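Local coordinates for copper-containing nitrite reductase (Thermus scotoductus, PDB 6HBE), which probably reduces nitrite to nitric oxide with electrons from a cytochrome c, working as a copper-dependent homotrimer in denitrification, at residues 20-30 with 61-71; 156-164 with 174-182. All coordinates share one frame; numbering follows the deposited sequence.

Interaction 1: 20-30 with 61-71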
loop_
_atom_site.group_PDB
_atom_site.type_symbol
_atom_site.label_atom_id
_atom_site.label_comp_id
_atom_site.label_asym_id
_atom_site.label_seq_id
_atom_site.Cartn_x
_atom_site.Cartn_y
_atom_site.Cartn_z
ATOM N N ALA C 20 0.783 42.642 -1.275
ATOM C CA ALA C 20 0.092 42.746 0.053
ATOM C C ALA C 20 0.837 42.048 1.188
ATOM O O ALA C 20 1.640 41.146 0.959
ATOM C CB ALA C 20 -1.326 42.193 -0.037
ATOM N N GLU C 21 0.565 42.489 2.410
ATOM C CA GLU C 21 0.970 41.765 3.611
ATOM C C GLU C 21 -0.263 41.091 4.149
ATOM O O GLU C 21 -1.322 41.725 4.274
ATOM C CB GLU C 21 1.569 42.702 4.643
ATOM C CG GLU C 21 2.825 43.387 4.117
ATOM C CD GLU C 21 3.589 44.128 5.195
ATOM O OE1 GLU C 21 3.985 43.484 6.190
ATOM O OE2 GLU C 21 3.799 45.354 5.044
ATOM N N ARG C 22 -0.131 39.798 4.432
ATOM C CA ARG C 22 -1.237 38.962 4.845
ATOM C C ARG C 22 -0.842 38.326 6.146
ATOM O O ARG C 22 0.290 37.852 6.288
ATOM C CB ARG C 22 -1.495 37.878 3.792
ATOM C CG ARG C 22 -1.889 38.389 2.415
ATOM C CD ARG C 22 -3.162 39.231 2.487
ATOM N NE ARG C 22 -4.161 38.559 3.323
ATOM C CZ ARG C 22 -4.900 37.511 2.940
ATOM N NH1 ARG C 22 -4.814 37.021 1.696
ATOM N NH2 ARG C 22 -5.762 36.962 3.798
ATOM N N HIS C 23 -1.770 38.265 7.087
ATOM C CA HIS C 23 -1.462 37.737 8.385
ATOM C C HIS C 23 -2.433 36.638 8.777
ATOM O O HIS C 23 -3.643 36.804 8.646
ATOM C CB HIS C 23 -1.453 38.868 9.420
ATOM C CG HIS C 23 -1.110 38.393 10.792
ATOM N ND1 HIS C 23 -1.784 38.805 11.919
ATOM C CD2 HIS C 23 -0.194 37.484 11.209
ATOM C CE1 HIS C 23 -1.286 38.184 12.975
ATOM N NE2 HIS C 23 -0.328 37.365 12.568
ATOM N N PHE C 24 -1.888 35.515 9.256
ATOM C CA PHE C 24 -2.661 34.357 9.651
ATOM C C PHE C 24 -2.217 33.853 11.014
ATOM O O PHE C 24 -1.009 33.818 11.305
ATOM C CB PHE C 24 -2.506 33.212 8.616
ATOM C CG PHE C 24 -2.889 33.595 7.201
ATOM C CD1 PHE C 24 -4.223 33.675 6.816
ATOM C CD2 PHE C 24 -1.910 33.902 6.266
ATOM C CE1 PHE C 24 -4.572 34.014 5.515
ATOM C CE2 PHE C 24 -2.241 34.248 4.961
ATOM C CZ PHE C 24 -3.580 34.309 4.580
ATOM N N THR C 25 -3.184 33.404 11.818
ATOM C CA THR C 25 -2.917 32.858 13.138
ATOM C C THR C 25 -3.309 31.376 13.209
ATOM O O THR C 25 -4.443 31.018 12.907
ATOM C CB THR C 25 -3.620 33.653 14.250
ATOM O OG1 THR C 25 -3.210 35.028 14.171
ATOM C CG2 THR C 25 -3.208 33.110 15.628
ATOM N N LEU C 26 -2.335 30.515 13.525
ATOM C CA LEU C 26 -2.595 29.093 13.776
ATOM C C LEU C 26 -2.398 28.736 15.245
ATOM O O LEU C 26 -1.354 29.083 15.832
ATOM C CB LEU C 26 -1.681 28.220 12.889
ATOM C CG LEU C 26 -1.858 28.386 11.378
ATOM C CD1 LEU C 26 -0.799 27.625 10.608
ATOM C CD2 LEU C 26 -3.255 27.937 10.934
ATOM N N GLU C 27 -3.351 28.000 15.818
ATOM C CA GLU C 27 -3.348 27.624 17.206
ATOM C C GLU C 27 -3.327 26.098 17.396
ATOM O O GLU C 27 -4.338 25.415 17.179
ATOM C CB GLU C 27 -4.565 28.235 17.923
ATOM C CG GLU C 27 -4.605 29.764 17.830
ATOM C CD GLU C 27 -5.640 30.399 18.754
ATOM O OE1 GLU C 27 -6.683 29.763 19.015
ATOM O OE2 GLU C 27 -5.404 31.540 19.215
ATOM N N ALA C 28 -2.177 25.568 17.819
ATOM C CA ALA C 28 -2.038 24.129 18.053
ATOM C C ALA C 28 -2.781 23.684 19.308
ATOM O O ALA C 28 -2.626 24.296 20.390
ATOM C CB ALA C 28 -0.556 23.725 18.129
ATOM N N ARG C 29 -3.574 22.618 19.175
ATOM C CA ARG C 29 -4.369 22.060 20.289
ATOM C C ARG C 29 -4.687 20.572 20.172
ATOM O O ARG C 29 -4.450 19.967 19.137
ATOM C CB ARG C 29 -5.661 22.836 20.456
ATOM C CG ARG C 29 -6.363 23.166 19.169
ATOM C CD ARG C 29 -7.224 24.393 19.365
ATOM N NE ARG C 29 -8.196 24.149 20.410
ATOM C CZ ARG C 29 -9.144 25.004 20.777
ATOM N NH1 ARG C 29 -9.286 26.188 20.169
ATOM N NH2 ARG C 29 -9.971 24.644 21.755
ATOM N N SER C 30 -5.157 19.997 21.279
ATOM C CA SER C 30 -5.756 18.675 21.334
ATOM C C SER C 30 -7.236 18.815 21.007
ATOM O O SER C 30 -7.888 19.729 21.533
ATOM C CB SER C 30 -5.649 18.089 22.745
ATOM O OG SER C 30 -4.364 17.551 22.937
ATOM N N ASP C 61 3.046 37.992 -2.458
ATOM C CA ASP C 61 2.679 38.522 -1.134
ATOM C C ASP C 61 3.705 38.192 -0.056
ATOM O O ASP C 61 4.406 37.161 -0.121
ATOM C CB ASP C 61 1.316 38.015 -0.647
ATOM C CG ASP C 61 0.137 38.632 -1.399
ATOM O OD1 ASP C 61 0.336 39.564 -2.216
ATOM O OD2 ASP C 61 -1.002 38.165 -1.175
ATOM N N THR C 62 3.763 39.065 0.953
ATOM C CA THR C 62 4.478 38.777 2.187
ATOM C C THR C 62 3.507 38.116 3.149
ATOM O O THR C 62 2.434 38.661 3.460
ATOM C CB THR C 62 5.104 40.048 2.803
ATOM O OG1 THR C 62 6.027 40.616 1.870
ATOM C CG2 THR C 62 5.819 39.737 4.073
ATOM N N VAL C 63 3.883 36.942 3.647
ATOM C CA VAL C 63 3.002 36.153 4.503
ATOM C C VAL C 63 3.567 36.180 5.908
ATOM O O VAL C 63 4.701 35.721 6.124
ATOM C CB VAL C 63 2.908 34.689 4.004
ATOM C CG1 VAL C 63 1.966 33.870 4.880
ATOM C CG2 VAL C 63 2.489 34.642 2.533
ATOM N N HIS C 64 2.786 36.684 6.865
ATOM C CA HIS C 64 3.169 36.686 8.269
ATOM C C HIS C 64 2.351 35.592 8.924
ATOM O O HIS C 64 1.133 35.599 8.789
ATOM C CB HIS C 64 2.846 38.038 8.980
ATOM C CG HIS C 64 3.520 39.240 8.383
ATOM N ND1 HIS C 64 4.867 39.504 8.536
ATOM C CD2 HIS C 64 3.021 40.269 7.650
ATOM C CE1 HIS C 64 5.176 40.622 7.902
ATOM N NE2 HIS C 64 4.071 41.113 7.365
ATOM N N ILE C 65 3.014 34.678 9.634
ATOM C CA ILE C 65 2.362 33.645 10.438
ATOM C C ILE C 65 2.575 33.918 11.932
ATOM O O ILE C 65 3.704 34.205 12.361
ATOM C CB ILE C 65 2.958 32.231 10.143
ATOM C CG1 ILE C 65 2.834 31.860 8.663
ATOM C CG2 ILE C 65 2.351 31.179 11.075
ATOM C CD1 ILE C 65 1.410 31.739 8.150
ATOM N N THR C 66 1.515 33.790 12.721
ATOM C CA THR C 66 1.610 33.777 14.165
ATOM C C THR C 66 1.198 32.392 14.585
ATOM O O THR C 66 0.100 31.986 14.285
ATOM C CB THR C 66 0.682 34.826 14.827
ATOM O OG1 THR C 66 1.161 36.135 14.498
ATOM C CG2 THR C 66 0.663 34.684 16.324
ATOM N N LEU C 67 2.101 31.648 15.224
ATOM C CA LEU C 67 1.792 30.321 15.708
ATOM C C LEU C 67 1.737 30.310 17.211
ATOM O O LEU C 67 2.729 30.677 17.858
ATOM C CB LEU C 67 2.875 29.358 15.214
ATOM C CG LEU C 67 2.852 27.925 15.779
ATOM C CD1 LEU C 67 1.611 27.179 15.302
ATOM C CD2 LEU C 67 4.121 27.189 15.350
ATOM N N ARG C 68 0.657 29.806 17.797
ATOM C CA ARG C 68 0.532 29.750 19.246
ATOM C C ARG C 68 0.286 28.321 19.671
ATOM O O ARG C 68 -0.515 27.636 19.048
ATOM C CB ARG C 68 -0.647 30.601 19.771
ATOM C CG ARG C 68 -0.616 32.055 19.355
ATOM C CD ARG C 68 -1.803 32.842 19.921
ATOM N NE ARG C 68 -1.916 34.124 19.237
ATOM C CZ ARG C 68 -1.088 35.165 19.405
ATOM N NH1 ARG C 68 -0.086 35.131 20.291
ATOM N NH2 ARG C 68 -1.282 36.282 18.696
ATOM N N ASN C 69 0.975 27.870 20.720
ATOM C CA ASN C 69 0.744 26.534 21.250
ATOM C C ASN C 69 -0.142 26.565 22.487
ATOM O O ASN C 69 0.303 26.932 23.588
ATOM C CB ASN C 69 2.073 25.815 21.532
ATOM C CG ASN C 69 1.866 24.378 21.977
ATOM O OD1 ASN C 69 0.730 23.926 22.174
ATOM N ND2 ASN C 69 2.966 23.644 22.131
ATOM N N LEU C 70 -1.376 26.111 22.319
ATOM C CA LEU C 70 -2.393 26.121 23.347
ATOM C C LEU C 70 -2.509 24.778 24.062
ATOM O O LEU C 70 -3.313 24.645 24.980
ATOM C CB LEU C 70 -3.747 26.554 22.752
ATOM C CG LEU C 70 -4.088 28.051 22.784
ATOM C CD1 LEU C 70 -2.972 28.959 22.309
ATOM C CD2 LEU C 70 -5.366 28.331 22.004
ATOM N N ASP C 71 -1.675 23.810 23.689
ATOM C CA ASP C 71 -1.725 22.464 24.254
ATOM C C ASP C 71 -0.718 22.295 25.421
ATOM O O ASP C 71 0.086 23.175 25.667
ATOM C CB ASP C 71 -1.371 21.447 23.150
ATOM C CG ASP C 71 -2.022 20.085 23.343
ATOM O OD1 ASP C 71 -2.775 19.867 24.320
ATOM O OD2 ASP C 71 -1.788 19.208 22.468
HETATM O O HOH W 1 -3.810 38.492 -0.761
HETATM O O HOH W 2 -2.925 36.693 16.433
HETATM O O HOH W 3 -5.539 21.645 23.715
#
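Glu21 to Ala28 pair one to one with Thr62 to Asn69 as two parallel strands, their axes 4.8 Å apart and turned 18° from each other. Bonds alternate direction along the ladder: Arg22, Phe24, Leu26 and Ala28 each donate through N to the opposite strand and accept through O from the residue two positions further along it.

Polar side chains line one face. His64 NE2 gives Glu21 OE1 a nearly straight bond of 2.6 Å, which lies in the ring plane and uses the carboxylate's anti lone pair; Ser102 binds ND1, so both ring nitrogens are engaged and the rotation is fixed. Next along, His23 reaches Thr66 OG1 from NE2 at 2.7 Å; its CG stands anti to the backbone N (chi1 -179°), which swings the ring across to the other strand. Glu100 also binds that hydroxyl. A water joins Thr25 OG1 to NH2 of Arg68, one face of whose guanidinium has Thr66 CG2 over it, offset toward the rim.

The face carrying Phe24, Val63, Ile65, Leu26 and Leu67 is largely apolar, as suits a sandwich interior, with Arg22 near one end and Asn69 near the other. Phe24 CD2 meets Val63 CG1 at 4.1 Å, and Leu26 CB packs on Leu67 CD1. Beyond the ladder, Asn69 OD1 closes an Asx turn on Asp71 N (2.8 Å), and the Asp71 carboxylate lies beside Ser30 OG. Asp71 OD2 also bonds NE2 of the copper ligand His75, probably steadying it.

Strand 98-104 flanks 62-69 and strand 39-46 flanks 21-36, while Phe24 lies against strand 55-58 of the facing sheet.

Interaction 2: 156-164 with 174-182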
loop_
_atom_site.group_PDB
_atom_site.type_symbol
_atom_site.label_atom_id
_atom_site.label_comp_id
_atom_site.label_asym_id
_atom_site.label_seq_id
_atom_site.Cartn_x
_atom_site.Cartn_y
_atom_site.Cartn_z
ATOM N N LEU C 156 -13.624 25.202 -5.780
ATOM C CA LEU C 156 -13.805 24.113 -4.839
ATOM C C LEU C 156 -12.396 23.760 -4.324
ATOM O O LEU C 156 -11.522 23.447 -5.131
ATOM C CB LEU C 156 -14.409 22.907 -5.533
ATOM C CG LEU C 156 -15.770 23.086 -6.228
ATOM C CD1 LEU C 156 -16.182 21.769 -6.852
ATOM C CD2 LEU C 156 -16.845 23.541 -5.247
ATOM N N TYR C 157 -12.206 23.842 -3.012
ATOM C CA TYR C 157 -10.933 23.510 -2.343
ATOM C C TYR C 157 -11.130 22.218 -1.552
ATOM O O TYR C 157 -12.004 22.150 -0.649
ATOM C CB TYR C 157 -10.487 24.657 -1.448
ATOM C CG TYR C 157 -10.260 26.012 -2.136
ATOM C CD1 TYR C 157 -11.301 26.943 -2.244
ATOM C CD2 TYR C 157 -9.013 26.407 -2.559
ATOM C CE1 TYR C 157 -11.111 28.201 -2.799
ATOM C CE2 TYR C 157 -8.803 27.666 -3.105
ATOM C CZ TYR C 157 -9.879 28.564 -3.231
ATOM O OH TYR C 157 -9.714 29.821 -3.784
ATOM N N ILE C 158 -10.342 21.186 -1.895
ATOM C CA ILE C 158 -10.544 19.832 -1.350
ATOM C C ILE C 158 -9.232 19.219 -0.798
ATOM O O ILE C 158 -8.253 19.125 -1.532
ATOM C CB ILE C 158 -11.050 18.870 -2.473
ATOM C CG1 ILE C 158 -12.354 19.374 -3.130
ATOM C CG2 ILE C 158 -11.265 17.455 -1.920
ATOM C CD1 ILE C 158 -13.582 19.149 -2.281
ATOM N N ILE C 159 -9.252 18.751 0.449
ATOM C CA ILE C 159 -8.180 17.901 1.000
ATOM C C ILE C 159 -8.704 16.493 1.145
ATOM O O ILE C 159 -9.825 16.311 1.636
ATOM C CB ILE C 159 -7.666 18.415 2.366
ATOM C CG1 ILE C 159 -6.704 19.590 2.131
ATOM C CG2 ILE C 159 -6.986 17.319 3.174
ATOM C CD1 ILE C 159 -6.305 20.366 3.383
ATOM N N GLN C 160 -7.898 15.528 0.700
ATOM C CA GLN C 160 -8.062 14.130 1.046
ATOM C C GLN C 160 -7.139 13.749 2.189
ATOM O O GLN C 160 -5.953 14.032 2.117
ATOM C CB GLN C 160 -7.793 13.223 -0.177
ATOM C CG GLN C 160 -8.083 11.749 0.116
ATOM C CD GLN C 160 -7.868 10.840 -1.098
ATOM O OE1 GLN C 160 -8.333 11.123 -2.222
ATOM N NE2 GLN C 160 -7.127 9.750 -0.882
ATOM N N SER C 161 -7.650 13.027 3.188
ATOM C CA SER C 161 -6.831 12.631 4.345
ATOM C C SER C 161 -7.357 11.344 4.968
ATOM O O SER C 161 -8.518 10.969 4.762
ATOM C CB SER C 161 -6.782 13.754 5.405
ATOM O OG SER C 161 -8.041 13.951 6.043
ATOM N N GLU C 162 -6.484 10.686 5.738
ATOM C CA GLU C 162 -6.729 9.380 6.362
ATOM C C GLU C 162 -6.857 9.505 7.870
ATOM O O GLU C 162 -6.288 10.417 8.457
ATOM C CB GLU C 162 -5.544 8.418 6.048
ATOM C CG GLU C 162 -5.293 8.174 4.555
ATOM C CD GLU C 162 -3.826 8.014 4.165
ATOM O OE1 GLU C 162 -2.943 7.611 5.016
ATOM O OE2 GLU C 162 -3.528 8.357 2.966
ATOM N N ALA C 163 -7.600 8.578 8.494
ATOM C CA ALA C 163 -7.655 8.451 9.944
ATOM C C ALA C 163 -7.252 7.043 10.334
ATOM O O ALA C 163 -7.592 6.106 9.616
ATOM C CB ALA C 163 -9.052 8.753 10.472
ATOM N N TYR C 164 -6.530 6.915 11.466
ATOM C CA TYR C 164 -5.990 5.628 11.945
ATOM C C TYR C 164 -6.502 5.226 13.338
ATOM O O TYR C 164 -6.615 6.092 14.248
ATOM C CB TYR C 164 -4.452 5.670 11.917
ATOM C CG TYR C 164 -3.927 5.652 10.494
ATOM C CD1 TYR C 164 -3.763 6.853 9.781
ATOM C CD2 TYR C 164 -3.639 4.446 9.839
ATOM C CE1 TYR C 164 -3.353 6.846 8.456
ATOM C CE2 TYR C 164 -3.213 4.421 8.497
ATOM C CZ TYR C 164 -3.080 5.630 7.814
ATOM O OH TYR C 164 -2.693 5.623 6.491
ATOM N N LYS C 174 -2.690 0.807 7.022
ATOM C CA LYS C 174 -4.058 0.340 7.113
ATOM C C LYS C 174 -4.980 1.476 7.673
ATOM O O LYS C 174 -5.217 1.552 8.881
ATOM C CB LYS C 174 -4.112 -0.911 7.997
ATOM C CG LYS C 174 -5.490 -1.560 8.064
ATOM C CD LYS C 174 -5.592 -2.663 9.124
ATOM C CE LYS C 174 -7.022 -3.185 9.208
ATOM N NZ LYS C 174 -7.312 -4.080 10.373
ATOM N N ALA C 175 -5.486 2.351 6.806
ATOM C CA ALA C 175 -6.372 3.456 7.242
ATOM C C ALA C 175 -7.759 2.966 7.619
ATOM O O ALA C 175 -8.349 2.147 6.877
ATOM C CB ALA C 175 -6.513 4.494 6.130
ATOM N N LEU C 176 -8.317 3.471 8.730
ATOM C CA LEU C 176 -9.715 3.146 9.069
ATOM C C LEU C 176 -10.688 3.949 8.180
ATOM O O LEU C 176 -11.631 3.370 7.602
ATOM C CB LEU C 176 -10.001 3.380 10.559
ATOM C CG LEU C 176 -11.402 3.128 11.072
ATOM C CD1 LEU C 176 -11.825 1.693 10.923
ATOM C CD2 LEU C 176 -11.498 3.567 12.546
ATOM N N TYR C 177 -10.449 5.259 8.034
ATOM C CA TYR C 177 -11.321 6.088 7.206
ATOM C C TYR C 177 -10.452 6.913 6.276
ATOM O O TYR C 177 -9.290 7.209 6.610
ATOM C CB TYR C 177 -12.242 6.991 8.048
ATOM C CG TYR C 177 -13.143 6.237 9.010
ATOM C CD1 TYR C 177 -14.008 5.257 8.561
ATOM C CD2 TYR C 177 -13.109 6.513 10.385
ATOM C CE1 TYR C 177 -14.801 4.509 9.462
ATOM C CE2 TYR C 177 -13.916 5.792 11.282
ATOM C CZ TYR C 177 -14.776 4.818 10.820
ATOM O OH TYR C 177 -15.582 4.128 11.750
ATOM N N VAL C 178 -11.007 7.209 5.107
ATOM C CA VAL C 178 -10.386 8.143 4.140
ATOM C C VAL C 178 -11.465 9.115 3.669
ATOM O O VAL C 178 -12.581 8.688 3.362
ATOM C CB VAL C 178 -9.730 7.404 2.965
ATOM C CG1 VAL C 178 -8.919 8.391 2.118
ATOM C CG2 VAL C 178 -8.808 6.297 3.467
ATOM N N MET C 179 -11.163 10.403 3.638
ATOM C CA MET C 179 -12.245 11.445 3.555
ATOM C C MET C 179 -11.840 12.730 2.864
ATOM O O MET C 179 -10.648 13.064 2.838
ATOM C CB MET C 179 -12.817 11.762 4.963
ATOM C CG MET C 179 -11.867 12.359 5.979
ATOM S SD MET C 179 -12.410 12.129 7.721
ATOM C CE MET C 179 -11.785 10.482 7.956
ATOM N N PHE C 180 -12.841 13.434 2.299
ATOM C CA PHE C 180 -12.635 14.783 1.725
ATOM C C PHE C 180 -13.085 15.801 2.805
ATOM O O PHE C 180 -14.198 15.697 3.373
ATOM C CB PHE C 180 -13.450 15.031 0.435
ATOM C CG PHE C 180 -13.130 14.112 -0.731
ATOM C CD1 PHE C 180 -11.806 13.757 -1.064
ATOM C CD2 PHE C 180 -14.153 13.627 -1.550
ATOM C CE1 PHE C 180 -11.535 12.934 -2.158
ATOM C CE2 PHE C 180 -13.876 12.806 -2.637
ATOM C CZ PHE C 180 -12.568 12.447 -2.933
ATOM N N ASN C 181 -12.237 16.786 3.069
ATOM C CA ASN C 181 -12.513 17.839 4.067
ATOM C C ASN C 181 -13.051 17.335 5.439
ATOM O O ASN C 181 -13.984 17.891 6.017
ATOM C CB ASN C 181 -13.393 18.903 3.404
ATOM C CG ASN C 181 -12.638 19.642 2.316
ATOM O OD1 ASN C 181 -11.405 19.560 2.257
ATOM N ND2 ASN C 181 -13.353 20.347 1.443
ATOM N N GLY C 182 -12.434 16.272 5.949
ATOM C CA GLY C 182 -12.583 15.873 7.375
ATOM C C GLY C 182 -13.806 15.107 7.817
ATOM O O GLY C 182 -14.015 14.937 9.017
HETATM O O HOH W 4 -9.963 15.422 4.790
#
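Ser161 and Met179 exchange backbone bonds as an antiparallel hydrogen-bonded pair, 3.0 Å from Ser161 N to Met179 O and 2.9 Å from Met179 N to Ser161 O. Towards one end, Ala163 O accepts from Leu176 N at 2.9 Å and more weakly from Tyr177 N, so two residues face one in a classic beta bulge.

At the other end the backbone bond from Asn181 N to Ile159 O (2.8 Å) is joined by the Asn181 side-chain amide. ND2 points at Tyr157 O with the acceptor in the amide plane, and also bonds the Tyr187 hydroxyl. OD1 receives Ile159 N at 2.9 Å, straight at hydrogen (174°) although the donor sits 32° out of the amide carbonyl plane. Asparagine suits this place because it offers a donor and an acceptor together. One water ties Ser161 OG, Met179 O and Gly182 N together. The Gln160 amide, its OE1 held by Ser213, lies beside Val178 CG1.

Apolar contacts fall on both faces. Ile158 CG2 rests 3.8 Å from Phe180 CD1. Met179 CE lies 4.1 Å from CB of Ala163, whose small side chain lets the methionine end come close. Tyr164 packs its CZ on Ala175 CB.

Tyr177 OH binds His410 of the second subunit, linking this edge to the trimer interface. Strand 177-180 is an edge strand, within this chain, of a mixed sheet in the second cupredoxin domain, joined to 154-163 by a connection that carries helix 167-172.

Interaction 1 comes first along the chain and is complete before interaction 2 begins; their centres are 23 Å apart and their nearest atoms about 10 Å apart, without touching. They belong to different sheets. Pair 20-30 with 61-71 lies in the first cupredoxin domain, whereas pair 156-164 with 174-182 lies in the second. Strand 131-137 lies between them in sequence, and its side chains pack against strand 154-163, so the two domains meet there. The two pairings thus belong to different halves of the two-domain core, one beside the type 1 copper bound by His75, the other reaching the subunit interface of the trimer.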